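Local atomic coordinates of probable 3-hydroxybutyryl-CoA dehydrogenase (Escherichia coli, PDB entry 3MOG), a protein that catalyses the NAD-dependent oxidation of (3S)-3-hydroxyadipyl-CoA to 3-oxoadipyl-CoA, a step of phenylacetate degradation. Residues C[29-35]-C[72-78]; C[21-26]-C[69-73]; C[350-356]-C[376-382]; C[386-392]-C[448-452]. All coordinates share one frame; numbering follows the deposited sequence.

Contact 1. Residues C[29-35]-C[72-78]; sequences HQVLLYD and RLIPVTD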
# COMPACT_ATOMS: atom_id res chain seq x y z
N HIS C 29 -37.96 -20.08 22.78
CA HIS C 29 -37.28 -19.24 23.75
C HIS C 29 -38.08 -18.02 24.14
O HIS C 29 -38.66 -17.34 23.29
CB HIS C 29 -35.90 -18.81 23.23
CG HIS C 29 -34.99 -19.97 22.95
ND1 HIS C 29 -34.11 -20.45 23.88
CD2 HIS C 29 -34.86 -20.75 21.85
CE1 HIS C 29 -33.45 -21.48 23.37
NE2 HIS C 29 -33.89 -21.69 22.14
N GLN C 30 -38.11 -17.77 25.44
CA GLN C 30 -38.55 -16.49 25.97
C GLN C 30 -37.53 -15.44 25.50
O GLN C 30 -36.33 -15.59 25.72
CB GLN C 30 -38.64 -16.58 27.50
CG GLN C 30 -39.03 -15.29 28.20
CD GLN C 30 -40.12 -15.51 29.24
OE1 GLN C 30 -39.96 -15.14 30.41
NE2 GLN C 30 -41.24 -16.11 28.81
N VAL C 31 -38.02 -14.41 24.82
CA VAL C 31 -37.15 -13.37 24.27
C VAL C 31 -37.38 -12.01 24.91
O VAL C 31 -38.47 -11.44 24.82
CB VAL C 31 -37.26 -13.26 22.73
CG1 VAL C 31 -36.37 -12.12 22.19
CG2 VAL C 31 -36.87 -14.57 22.07
N LEU C 32 -36.34 -11.49 25.56
CA LEU C 32 -36.34 -10.13 26.06
C LEU C 32 -35.81 -9.22 24.97
O LEU C 32 -34.62 -9.21 24.69
CB LEU C 32 -35.49 -10.02 27.32
CG LEU C 32 -35.89 -10.92 28.51
CD1 LEU C 32 -34.83 -10.92 29.59
CD2 LEU C 32 -37.23 -10.51 29.10
N LEU C 33 -36.70 -8.47 24.33
CA LEU C 33 -36.31 -7.54 23.29
C LEU C 33 -36.07 -6.14 23.89
O LEU C 33 -37.02 -5.46 24.27
CB LEU C 33 -37.36 -7.50 22.17
CG LEU C 33 -37.09 -6.69 20.89
CD1 LEU C 33 -35.85 -7.18 20.11
CD2 LEU C 33 -38.31 -6.77 20.00
N TYR C 34 -34.81 -5.73 23.96
CA TYR C 34 -34.42 -4.50 24.65
C TYR C 34 -34.09 -3.35 23.72
O TYR C 34 -33.31 -3.50 22.77
CB TYR C 34 -33.21 -4.76 25.57
CG TYR C 34 -32.58 -3.50 26.15
CD1 TYR C 34 -31.37 -3.00 25.64
CD2 TYR C 34 -33.19 -2.80 27.19
CE1 TYR C 34 -30.80 -1.85 26.16
CE2 TYR C 34 -32.61 -1.64 27.72
CZ TYR C 34 -31.42 -1.17 27.20
OH TYR C 34 -30.85 -0.03 27.71
N ASP C 35 -34.69 -2.20 24.01
CA ASP C 35 -34.35 -0.91 23.43
C ASP C 35 -34.81 0.15 24.43
O ASP C 35 -35.74 -0.10 25.20
CB ASP C 35 -35.05 -0.70 22.09
CG ASP C 35 -34.42 0.39 21.24
OD1 ASP C 35 -33.59 1.17 21.76
OD2 ASP C 35 -34.76 0.46 20.05
N ARG C 72 -44.03 -15.03 23.40
CA ARG C 72 -42.68 -15.12 23.97
C ARG C 72 -41.86 -13.84 23.76
O ARG C 72 -40.79 -13.70 24.33
CB ARG C 72 -41.95 -16.38 23.47
CG ARG C 72 -42.51 -17.67 24.08
CD ARG C 72 -41.80 -18.94 23.61
NE ARG C 72 -42.13 -19.31 22.24
CZ ARG C 72 -42.70 -20.46 21.87
NH1 ARG C 72 -43.03 -21.38 22.77
NH2 ARG C 72 -42.93 -20.69 20.58
N LEU C 73 -42.38 -12.92 22.96
CA LEU C 73 -41.71 -11.65 22.70
C LEU C 73 -42.03 -10.60 23.77
O LEU C 73 -43.07 -9.96 23.72
CB LEU C 73 -42.07 -11.11 21.31
CG LEU C 73 -41.49 -11.87 20.11
CD1 LEU C 73 -42.20 -11.49 18.83
CD2 LEU C 73 -39.97 -11.64 19.99
N ILE C 74 -41.12 -10.44 24.72
CA ILE C 74 -41.31 -9.50 25.82
C ILE C 74 -40.47 -8.22 25.65
O ILE C 74 -39.25 -8.26 25.78
CB ILE C 74 -41.02 -10.17 27.19
CG1 ILE C 74 -41.72 -11.54 27.27
CG2 ILE C 74 -41.46 -9.25 28.34
CD1 ILE C 74 -41.52 -12.29 28.56
N PRO C 75 -41.13 -7.08 25.33
CA PRO C 75 -40.41 -5.81 25.20
C PRO C 75 -40.00 -5.25 26.55
O PRO C 75 -40.82 -5.17 27.48
CB PRO C 75 -41.42 -4.88 24.51
CG PRO C 75 -42.77 -5.46 24.83
CD PRO C 75 -42.58 -6.94 25.06
N VAL C 76 -38.73 -4.90 26.67
CA VAL C 76 -38.17 -4.37 27.92
C VAL C 76 -37.39 -3.10 27.64
O VAL C 76 -36.75 -2.97 26.58
CB VAL C 76 -37.29 -5.41 28.70
CG1 VAL C 76 -38.12 -6.63 29.12
CG2 VAL C 76 -36.08 -5.86 27.89
N THR C 77 -37.44 -2.17 28.59
CA THR C 77 -36.76 -0.87 28.51
C THR C 77 -35.72 -0.75 29.62
O THR C 77 -34.87 0.15 29.61
CB THR C 77 -37.78 0.28 28.60
OG1 THR C 77 -38.92 -0.01 27.79
CG2 THR C 77 -37.17 1.58 28.10
N ASP C 78 -35.78 -1.67 30.57
CA ASP C 78 -34.83 -1.71 31.68
C ASP C 78 -33.76 -2.78 31.41
O ASP C 78 -34.07 -3.98 31.31
CB ASP C 78 -35.57 -1.97 33.00
CG ASP C 78 -34.65 -2.01 34.21
OD1 ASP C 78 -33.67 -1.24 34.26
OD2 ASP C 78 -34.93 -2.81 35.13
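Ile74 N gives the shortest bond of this pairing, 2.8 Å to Val31 O, and lies nearly on the line of that carbonyl. It belongs to the parallel pairing of strands 31-34 and 73-76 at one border of the Rossmann sheet in the NAD-binding domain. Val31 N is held by Arg72 O, Leu33 N by Ile74 O at 2.9 Å, and Val76 N by Leu33 O at 3.0 Å. The last two donors stand above the carbonyl planes, and a weak bond from Asp35 N to Val76 O at 3.4 Å ends the run. Strand 8-11 pairs with the other side of 31-34, through backbone bonds of Leu32 to Val8 and Val10 and of Tyr34 to Val10. On the Leu32 and Tyr34 face, Leu32 CD2 meets Val76 CG1 at 4.0 Å, while Tyr34 CB lies 3.9 Å from Val76 CG2. With CG swung opposite its own amide nitrogen (chi1 170°), Tyr34 carries its ring along past Val76 to Thr77. A serine here would probably take away the ring edge beside Thr77 O and the ring carbons beside Val76 O, opening a gap at the strand's end. Near the ring's plane, Thr77 O sits at the edge, 3.4 Å from Tyr34 CE2.

Contact 2. Residues C[21-26]-C[69-73]; sequences AEVAAS and TLKRL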
# COMPACT_ATOMS: atom_id res chain seq x y z
N ALA C 21 -34.88 -11.88 17.04
CA ALA C 21 -35.89 -12.13 18.07
C ALA C 21 -36.96 -13.11 17.59
O ALA C 21 -37.34 -14.03 18.32
CB ALA C 21 -36.54 -10.79 18.54
N GLU C 22 -37.41 -12.91 16.35
CA GLU C 22 -38.39 -13.80 15.71
C GLU C 22 -37.90 -15.25 15.63
O GLU C 22 -38.66 -16.17 15.95
CB GLU C 22 -38.73 -13.28 14.31
CG GLU C 22 -39.76 -14.13 13.55
CD GLU C 22 -39.98 -13.64 12.13
OE1 GLU C 22 -40.33 -14.48 11.27
OE2 GLU C 22 -39.79 -12.43 11.86
N VAL C 23 -36.63 -15.44 15.26
CA VAL C 23 -36.02 -16.77 15.17
C VAL C 23 -35.96 -17.44 16.53
O VAL C 23 -36.38 -18.60 16.67
CB VAL C 23 -34.60 -16.72 14.57
CG1 VAL C 23 -33.89 -18.07 14.67
CG2 VAL C 23 -34.65 -16.25 13.12
N ALA C 24 -35.46 -16.71 17.52
CA ALA C 24 -35.33 -17.24 18.87
C ALA C 24 -36.70 -17.59 19.48
O ALA C 24 -36.87 -18.69 19.98
CB ALA C 24 -34.52 -16.30 19.78
N ALA C 25 -37.67 -16.69 19.38
CA ALA C 25 -39.02 -16.94 19.92
C ALA C 25 -39.77 -18.05 19.17
O ALA C 25 -40.52 -18.81 19.78
CB ALA C 25 -39.85 -15.68 19.95
N SER C 26 -39.57 -18.14 17.85
CA SER C 26 -40.25 -19.17 17.05
C SER C 26 -39.76 -20.58 17.36
O SER C 26 -40.37 -21.55 16.94
CB SER C 26 -40.18 -18.86 15.54
OG SER C 26 -38.98 -19.32 14.95
N THR C 69 -45.26 -18.06 19.56
CA THR C 69 -44.13 -17.19 19.22
C THR C 69 -44.34 -15.76 19.72
O THR C 69 -43.49 -15.22 20.43
CB THR C 69 -43.85 -17.18 17.71
OG1 THR C 69 -43.61 -18.52 17.27
CG2 THR C 69 -42.62 -16.30 17.37
N LEU C 70 -45.49 -15.17 19.38
CA LEU C 70 -45.80 -13.77 19.73
C LEU C 70 -45.84 -13.52 21.23
O LEU C 70 -45.39 -12.46 21.70
CB LEU C 70 -47.11 -13.32 19.09
CG LEU C 70 -47.06 -13.44 17.57
CD1 LEU C 70 -48.42 -13.16 16.95
CD2 LEU C 70 -45.97 -12.55 16.98
N LYS C 71 -46.35 -14.50 21.97
CA LYS C 71 -46.42 -14.45 23.42
C LYS C 71 -45.03 -14.47 24.08
O LYS C 71 -44.87 -13.97 25.20
CB LYS C 71 -47.26 -15.63 23.93
CG LYS C 71 -48.07 -15.36 25.18
CD LYS C 71 -49.38 -16.18 25.18
CE LYS C 71 -50.48 -15.49 24.36
NZ LYS C 71 -51.56 -16.43 23.91
N ARG C 72 -44.03 -15.03 23.40
CA ARG C 72 -42.68 -15.12 23.97
C ARG C 72 -41.86 -13.84 23.76
O ARG C 72 -40.79 -13.70 24.33
CB ARG C 72 -41.95 -16.38 23.47
CG ARG C 72 -42.51 -17.67 24.08
CD ARG C 72 -41.80 -18.94 23.61
NE ARG C 72 -42.13 -19.31 22.24
CZ ARG C 72 -42.70 -20.46 21.87
NH1 ARG C 72 -43.03 -21.38 22.77
NH2 ARG C 72 -42.93 -20.69 20.58
N LEU C 73 -42.38 -12.92 22.96
CA LEU C 73 -41.71 -11.65 22.70
C LEU C 73 -42.03 -10.60 23.77
O LEU C 73 -43.07 -9.96 23.72
CB LEU C 73 -42.07 -11.11 21.31
CG LEU C 73 -41.49 -11.87 20.11
CD1 LEU C 73 -42.20 -11.49 18.83
CD2 LEU C 73 -39.97 -11.64 19.99
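Arg72 CB rests 4.2 Å from Ala25 CB, and from there the side chain runs out to the C-terminal end of helix 15-26. The chain is extended about CB-CG (chi2 -180°); CD comes to 4.0 Å from Ala25 O, and the bend at chi3 (-73°) then turns NE and the guanidinium onto that oxygen. NE makes the main bond, 3.0 Å to Ala25 O; it approaches in the carbonyl plane, although the oxygen is tilted out of the guanidinium plane and the N-H points well off line at 130°. NH2 adds a weak second bond to Ala25 O at 3.2 Å, making a fork on a single acceptor. A leucine in place of Arg72 would probably leave Ala25 O without both of these donors. Deeper in, Leu73 CD2 sits against Ala21 CB at 3.8 Å, and Ala25 CB meets Thr69 CG2 at the same distance. The Thr69 hydroxyl lies 3.4 Å from Ser26 CA but bonds back to Thr65 O in its own helix. Helix 63-71 thus packs beside helix 15-26 just before the chain enters strand 73-76, with Val31 of strand 31-34 against Ala21 and Ala25, and Leu52 of helix 38-57 against Thr69.

Contact 3. Residues C[350-356]-C[376-382]; sequences KVVTIAA and GKTVLQI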
# COMPACT_ATOMS: atom_id res chain seq x y z
N LYS C 350 -25.49 -21.31 -20.41
CA LYS C 350 -25.62 -21.08 -21.85
C LYS C 350 -24.94 -19.80 -22.32
O LYS C 350 -24.49 -19.72 -23.45
CB LYS C 350 -27.09 -21.10 -22.26
CG LYS C 350 -27.62 -22.51 -22.48
CD LYS C 350 -28.93 -22.74 -21.74
CE LYS C 350 -29.18 -24.23 -21.55
NZ LYS C 350 -30.23 -24.50 -20.53
N VAL C 351 -24.85 -18.82 -21.44
CA VAL C 351 -24.18 -17.57 -21.79
C VAL C 351 -22.67 -17.75 -21.79
O VAL C 351 -22.09 -18.25 -20.83
CB VAL C 351 -24.68 -16.40 -20.93
CG1 VAL C 351 -23.72 -15.22 -20.99
CG2 VAL C 351 -26.07 -15.98 -21.41
N VAL C 352 -22.06 -17.35 -22.90
CA VAL C 352 -20.64 -17.53 -23.16
C VAL C 352 -20.09 -16.18 -23.65
O VAL C 352 -20.72 -15.53 -24.50
CB VAL C 352 -20.50 -18.63 -24.24
CG1 VAL C 352 -19.30 -18.42 -25.12
CG2 VAL C 352 -20.47 -20.01 -23.62
N THR C 353 -18.95 -15.72 -23.12
CA THR C 353 -18.29 -14.55 -23.73
C THR C 353 -17.08 -14.92 -24.59
O THR C 353 -16.41 -15.93 -24.34
CB THR C 353 -18.00 -13.34 -22.77
OG1 THR C 353 -16.89 -13.62 -21.91
CG2 THR C 353 -19.21 -12.97 -21.94
N ILE C 354 -16.83 -14.12 -25.62
CA ILE C 354 -15.73 -14.37 -26.56
C ILE C 354 -15.02 -13.08 -26.92
O ILE C 354 -15.57 -11.99 -26.77
CB ILE C 354 -16.20 -15.07 -27.89
CG1 ILE C 354 -16.99 -14.11 -28.78
CG2 ILE C 354 -16.99 -16.37 -27.62
CD1 ILE C 354 -16.94 -14.45 -30.25
N ALA C 355 -13.77 -13.20 -27.36
CA ALA C 355 -13.05 -12.05 -27.88
C ALA C 355 -12.25 -12.53 -29.05
O ALA C 355 -11.62 -13.60 -28.98
CB ALA C 355 -12.14 -11.42 -26.82
N ALA C 356 -12.30 -11.76 -30.13
CA ALA C 356 -11.54 -12.04 -31.33
C ALA C 356 -10.26 -11.22 -31.27
O ALA C 356 -10.28 -10.08 -30.81
CB ALA C 356 -12.33 -11.63 -32.55
N GLY C 376 -25.92 -24.52 -28.71
CA GLY C 376 -26.92 -24.05 -27.75
C GLY C 376 -26.55 -22.76 -27.04
O GLY C 376 -27.37 -22.16 -26.33
N LYS C 377 -25.32 -22.30 -27.24
CA LYS C 377 -24.81 -21.19 -26.47
C LYS C 377 -25.22 -19.84 -27.03
O LYS C 377 -25.36 -19.67 -28.24
CB LYS C 377 -23.29 -21.31 -26.31
CG LYS C 377 -22.92 -22.33 -25.24
CD LYS C 377 -21.72 -23.16 -25.61
CE LYS C 377 -21.64 -24.40 -24.71
NZ LYS C 377 -20.61 -25.38 -25.18
N THR C 378 -25.46 -18.90 -26.11
CA THR C 378 -25.62 -17.48 -26.45
C THR C 378 -24.24 -16.84 -26.41
O THR C 378 -23.60 -16.78 -25.35
CB THR C 378 -26.53 -16.74 -25.45
OG1 THR C 378 -27.76 -17.45 -25.28
CG2 THR C 378 -26.80 -15.32 -25.93
N VAL C 379 -23.79 -16.36 -27.56
CA VAL C 379 -22.46 -15.76 -27.71
C VAL C 379 -22.50 -14.25 -27.53
O VAL C 379 -23.11 -13.54 -28.33
CB VAL C 379 -21.87 -16.08 -29.10
CG1 VAL C 379 -20.45 -15.54 -29.22
CG2 VAL C 379 -21.90 -17.56 -29.37
N LEU C 380 -21.83 -13.75 -26.48
CA LEU C 380 -21.66 -12.30 -26.27
C LEU C 380 -20.23 -11.90 -26.56
O LEU C 380 -19.30 -12.53 -26.07
CB LEU C 380 -22.00 -11.90 -24.84
CG LEU C 380 -23.44 -12.07 -24.36
CD1 LEU C 380 -23.50 -11.91 -22.87
CD2 LEU C 380 -24.35 -11.05 -25.03
N GLN C 381 -20.04 -10.85 -27.36
CA GLN C 381 -18.70 -10.42 -27.73
C GLN C 381 -18.22 -9.23 -26.90
O GLN C 381 -18.92 -8.22 -26.81
CB GLN C 381 -18.61 -10.10 -29.23
CG GLN C 381 -17.19 -10.03 -29.73
CD GLN C 381 -17.08 -9.94 -31.25
OE1 GLN C 381 -18.07 -10.03 -31.98
NE2 GLN C 381 -15.85 -9.77 -31.73
N ILE C 382 -17.03 -9.36 -26.30
CA ILE C 382 -16.47 -8.31 -25.44
C ILE C 382 -15.05 -7.94 -25.87
O ILE C 382 -14.55 -8.49 -26.84
CB ILE C 382 -16.51 -8.72 -23.95
CG1 ILE C 382 -15.60 -9.92 -23.68
CG2 ILE C 382 -17.95 -9.05 -23.51
CD1 ILE C 382 -15.54 -10.34 -22.18
O HOH W 1 -13.96 -9.20 -29.50
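Ile354 and Val379 make the close-packed part of this parallel pairing: Val379 CG1 lies 3.8 Å from Ile354 CG1 and also meets CG2 and CD1 of the same side chain. Ile354 CG1 takes the place between its own amide nitrogen and carbonyl carbon (chi1 72°), which turns the whole branched end around that one methyl. On the other face, Val351 CG1 touches Leu380 CD1 at 3.8 Å, and Ile382 CD1 slides up to Thr353 OG1 at 3.6 Å. Five backbone bonds run between the strands. Leu380 N to Val352 O, 2.9 Å, is almost straight (178°); at the open end, Thr378 N comes to Lys350 O from above the carbonyl plane, its N-H bent to 145°.

The solvent side begins there. Lys350 and Lys377 send their ammonium ends away from the partner strand, and what stays behind is the aliphatic stem: Lys377 CG lies 3.7 Å from Val352 CG2. At the opposite end, beyond the Ile382 N to Ile354 O bond, a water takes over. It accepts from Ala356 N at 3.1 Å and from Gln381 NE2 at 3.0 Å and donates to Ile382 O at 2.8 Å, so the extended Gln381 amide meets its neighbour strand through the water.

The two strands form a beta-alpha-beta unit with helix 362-373, whose Ile369 and Leu372 cover the Ile354 and Val379 face. Helix 213-223 lies over Thr353 and Leu380, and strand 341-345 flanks 351-356; 378-381 is the outermost strand of this reduced Rossmann-fold sheet within the chain, and Leu295 bonds to the backbone of Val379.

Contact 4. Residues C[386-392]-C[448-452]; sequences PGMLIWR and LQHHY
Pro386 and Gly387 lie across the last turn of helix 438-452, nearest at Pro386 and Leu448 with CA atoms 6.6 Å apart; Gly387 turns with positive phi, and a CB there would run into Leu448 CD2. Leu448 fills the gap between the two ends of segment 386-392: its CD2 packs 3.7 Å from Pro386 CB and its CD1 4.0 Å from Arg392 CG. The proline ring continues onto His451, its CG 3.7 Å from the ring centroid and only 10° off the normal, a CH-pi contact over the face. His451 CD2 in turn stands over the face of Tyr452.

Arg392 starts with CG opposite its amide nitrogen and stays extended to NE, carrying the guanidinium to Tyr452. There NH1 donates to Tyr452 OH at 2.8 Å, almost straight (171°), and to Pro386 O at 3.0 Å, both oxygens close to the guanidinium plane. That plane stands 62° from the tyrosine ring.

Glu201 forms a salt bridge with NE, and NH2 donates to Tyr457 OH. His451 NE2 bonds to Ser461 OG of the second subunit, so the helix end also faces the trimer interface. With every guanidinium nitrogen engaged, the arginine is fixed against rotation, and its buried charge is probably balanced by Glu201, offsetting the nearby Arg204.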
# COMPACT_ATOMS: atom_id res chain seq x y z
N PRO C 386 -7.62 -9.97 -20.67
CA PRO C 386 -6.95 -11.09 -20.02
C PRO C 386 -7.83 -11.79 -18.99
O PRO C 386 -8.40 -11.14 -18.12
CB PRO C 386 -5.75 -10.43 -19.34
CG PRO C 386 -5.41 -9.30 -20.22
CD PRO C 386 -6.75 -8.78 -20.73
N GLY C 387 -8.00 -13.11 -19.14
CA GLY C 387 -8.79 -13.87 -18.19
C GLY C 387 -10.29 -13.67 -18.34
O GLY C 387 -11.08 -14.37 -17.70
N MET C 388 -10.67 -12.72 -19.19
CA MET C 388 -12.07 -12.36 -19.48
C MET C 388 -12.87 -12.06 -18.21
O MET C 388 -12.44 -11.21 -17.42
CB MET C 388 -12.73 -13.41 -20.39
CG MET C 388 -11.97 -13.65 -21.71
SD MET C 388 -12.17 -12.32 -22.89
CE MET C 388 -13.55 -13.01 -23.76
N LEU C 389 -13.98 -12.75 -17.98
CA LEU C 389 -14.91 -12.34 -16.92
C LEU C 389 -15.18 -13.41 -15.88
O LEU C 389 -14.88 -13.23 -14.70
CB LEU C 389 -16.25 -11.86 -17.52
CG LEU C 389 -16.22 -10.61 -18.41
CD1 LEU C 389 -17.61 -10.27 -18.90
CD2 LEU C 389 -15.58 -9.40 -17.68
N ILE C 390 -15.75 -14.51 -16.35
CA ILE C 390 -16.17 -15.60 -15.51
C ILE C 390 -14.95 -16.23 -14.87
O ILE C 390 -14.87 -16.29 -13.64
CB ILE C 390 -16.95 -16.66 -16.35
CG1 ILE C 390 -18.31 -16.11 -16.77
CG2 ILE C 390 -17.07 -17.98 -15.60
CD1 ILE C 390 -18.98 -16.92 -17.92
N TRP C 391 -13.98 -16.64 -15.69
CA TRP C 391 -12.80 -17.35 -15.20
C TRP C 391 -11.94 -16.46 -14.33
O TRP C 391 -11.44 -16.91 -13.31
CB TRP C 391 -12.00 -18.03 -16.32
CG TRP C 391 -12.62 -19.36 -16.67
CD1 TRP C 391 -13.67 -19.58 -17.53
CD2 TRP C 391 -12.29 -20.63 -16.10
NE1 TRP C 391 -13.98 -20.92 -17.55
CE2 TRP C 391 -13.16 -21.59 -16.69
CE3 TRP C 391 -11.33 -21.06 -15.17
CZ2 TRP C 391 -13.10 -22.94 -16.36
CZ3 TRP C 391 -11.27 -22.42 -14.85
CH2 TRP C 391 -12.15 -23.34 -15.45
N ARG C 392 -11.82 -15.19 -14.71
CA ARG C 392 -11.03 -14.21 -13.96
C ARG C 392 -11.61 -13.99 -12.55
O ARG C 392 -10.86 -13.95 -11.57
CB ARG C 392 -10.95 -12.89 -14.74
CG ARG C 392 -10.21 -11.78 -14.03
CD ARG C 392 -9.65 -10.82 -15.02
NE ARG C 392 -9.07 -9.65 -14.36
CZ ARG C 392 -8.38 -8.70 -14.98
NH1 ARG C 392 -8.17 -8.82 -16.29
NH2 ARG C 392 -7.90 -7.65 -14.31
N LEU C 448 -2.36 -13.62 -15.44
CA LEU C 448 -2.88 -12.31 -15.02
C LEU C 448 -1.84 -11.48 -14.26
O LEU C 448 -1.68 -10.29 -14.55
CB LEU C 448 -4.16 -12.47 -14.19
CG LEU C 448 -5.34 -13.09 -14.95
CD1 LEU C 448 -6.49 -13.24 -14.03
CD2 LEU C 448 -5.74 -12.22 -16.15
N GLN C 449 -1.12 -12.13 -13.35
CA GLN C 449 -0.06 -11.51 -12.54
C GLN C 449 1.06 -10.99 -13.42
O GLN C 449 1.54 -9.88 -13.23
CB GLN C 449 0.49 -12.51 -11.50
CG GLN C 449 1.64 -11.98 -10.63
CD GLN C 449 2.38 -13.09 -9.89
OE1 GLN C 449 2.90 -12.89 -8.79
NE2 GLN C 449 2.43 -14.29 -10.50
N HIS C 450 1.48 -11.80 -14.39
CA HIS C 450 2.46 -11.36 -15.37
C HIS C 450 1.95 -10.18 -16.22
O HIS C 450 2.64 -9.18 -16.34
CB HIS C 450 2.94 -12.51 -16.26
CG HIS C 450 3.91 -12.07 -17.30
ND1 HIS C 450 5.24 -11.82 -17.02
CD2 HIS C 450 3.75 -11.80 -18.62
CE1 HIS C 450 5.85 -11.42 -18.12
NE2 HIS C 450 4.97 -11.40 -19.10
N HIS C 451 0.75 -10.30 -16.78
CA HIS C 451 0.22 -9.26 -17.65
C HIS C 451 0.12 -7.90 -16.94
O HIS C 451 0.57 -6.89 -17.48
CB HIS C 451 -1.16 -9.63 -18.19
CG HIS C 451 -1.66 -8.65 -19.20
ND1 HIS C 451 -1.43 -8.79 -20.55
CD2 HIS C 451 -2.37 -7.50 -19.06
CE1 HIS C 451 -1.96 -7.76 -21.20
NE2 HIS C 451 -2.54 -6.97 -20.31
N TYR C 452 -0.48 -7.90 -15.75
CA TYR C 452 -0.70 -6.67 -15.00
C TYR C 452 0.45 -6.25 -14.09
O TYR C 452 0.53 -5.08 -13.73
CB TYR C 452 -1.99 -6.78 -14.19
CG TYR C 452 -3.20 -6.83 -15.06
CD1 TYR C 452 -3.65 -5.68 -15.72
CD2 TYR C 452 -3.89 -8.03 -15.26
CE1 TYR C 452 -4.74 -5.73 -16.55
CE2 TYR C 452 -4.99 -8.09 -16.08
CZ TYR C 452 -5.41 -6.94 -16.73
OH TYR C 452 -6.52 -6.99 -17.53

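How the contacts relate
Contacts 1 and 2 share Arg72 and Leu73 and adjoin within the NAD-binding domain, their centres 9 Å apart: backbone bonds dominate the strand pair, small apolar side chains and an arginine fork the buried helix pair. Contacts 3 and 4 lie on the opposite side of the chain's centre, their own centres 49 to 55 Å from those of contacts 1 and 2. Contact 3 repeats the parallel-strand chemistry of contact 1 at the border of a second sheet; both are partly buried. Contact 4 is buried and relies on side-chain polar bonds, with a neighbouring subunit close by. Met388 CE joins contacts 3 and 4, packing 3.7 Å from Ile382 CD1, where the chain passes from strand 378-381 to helix 390-406.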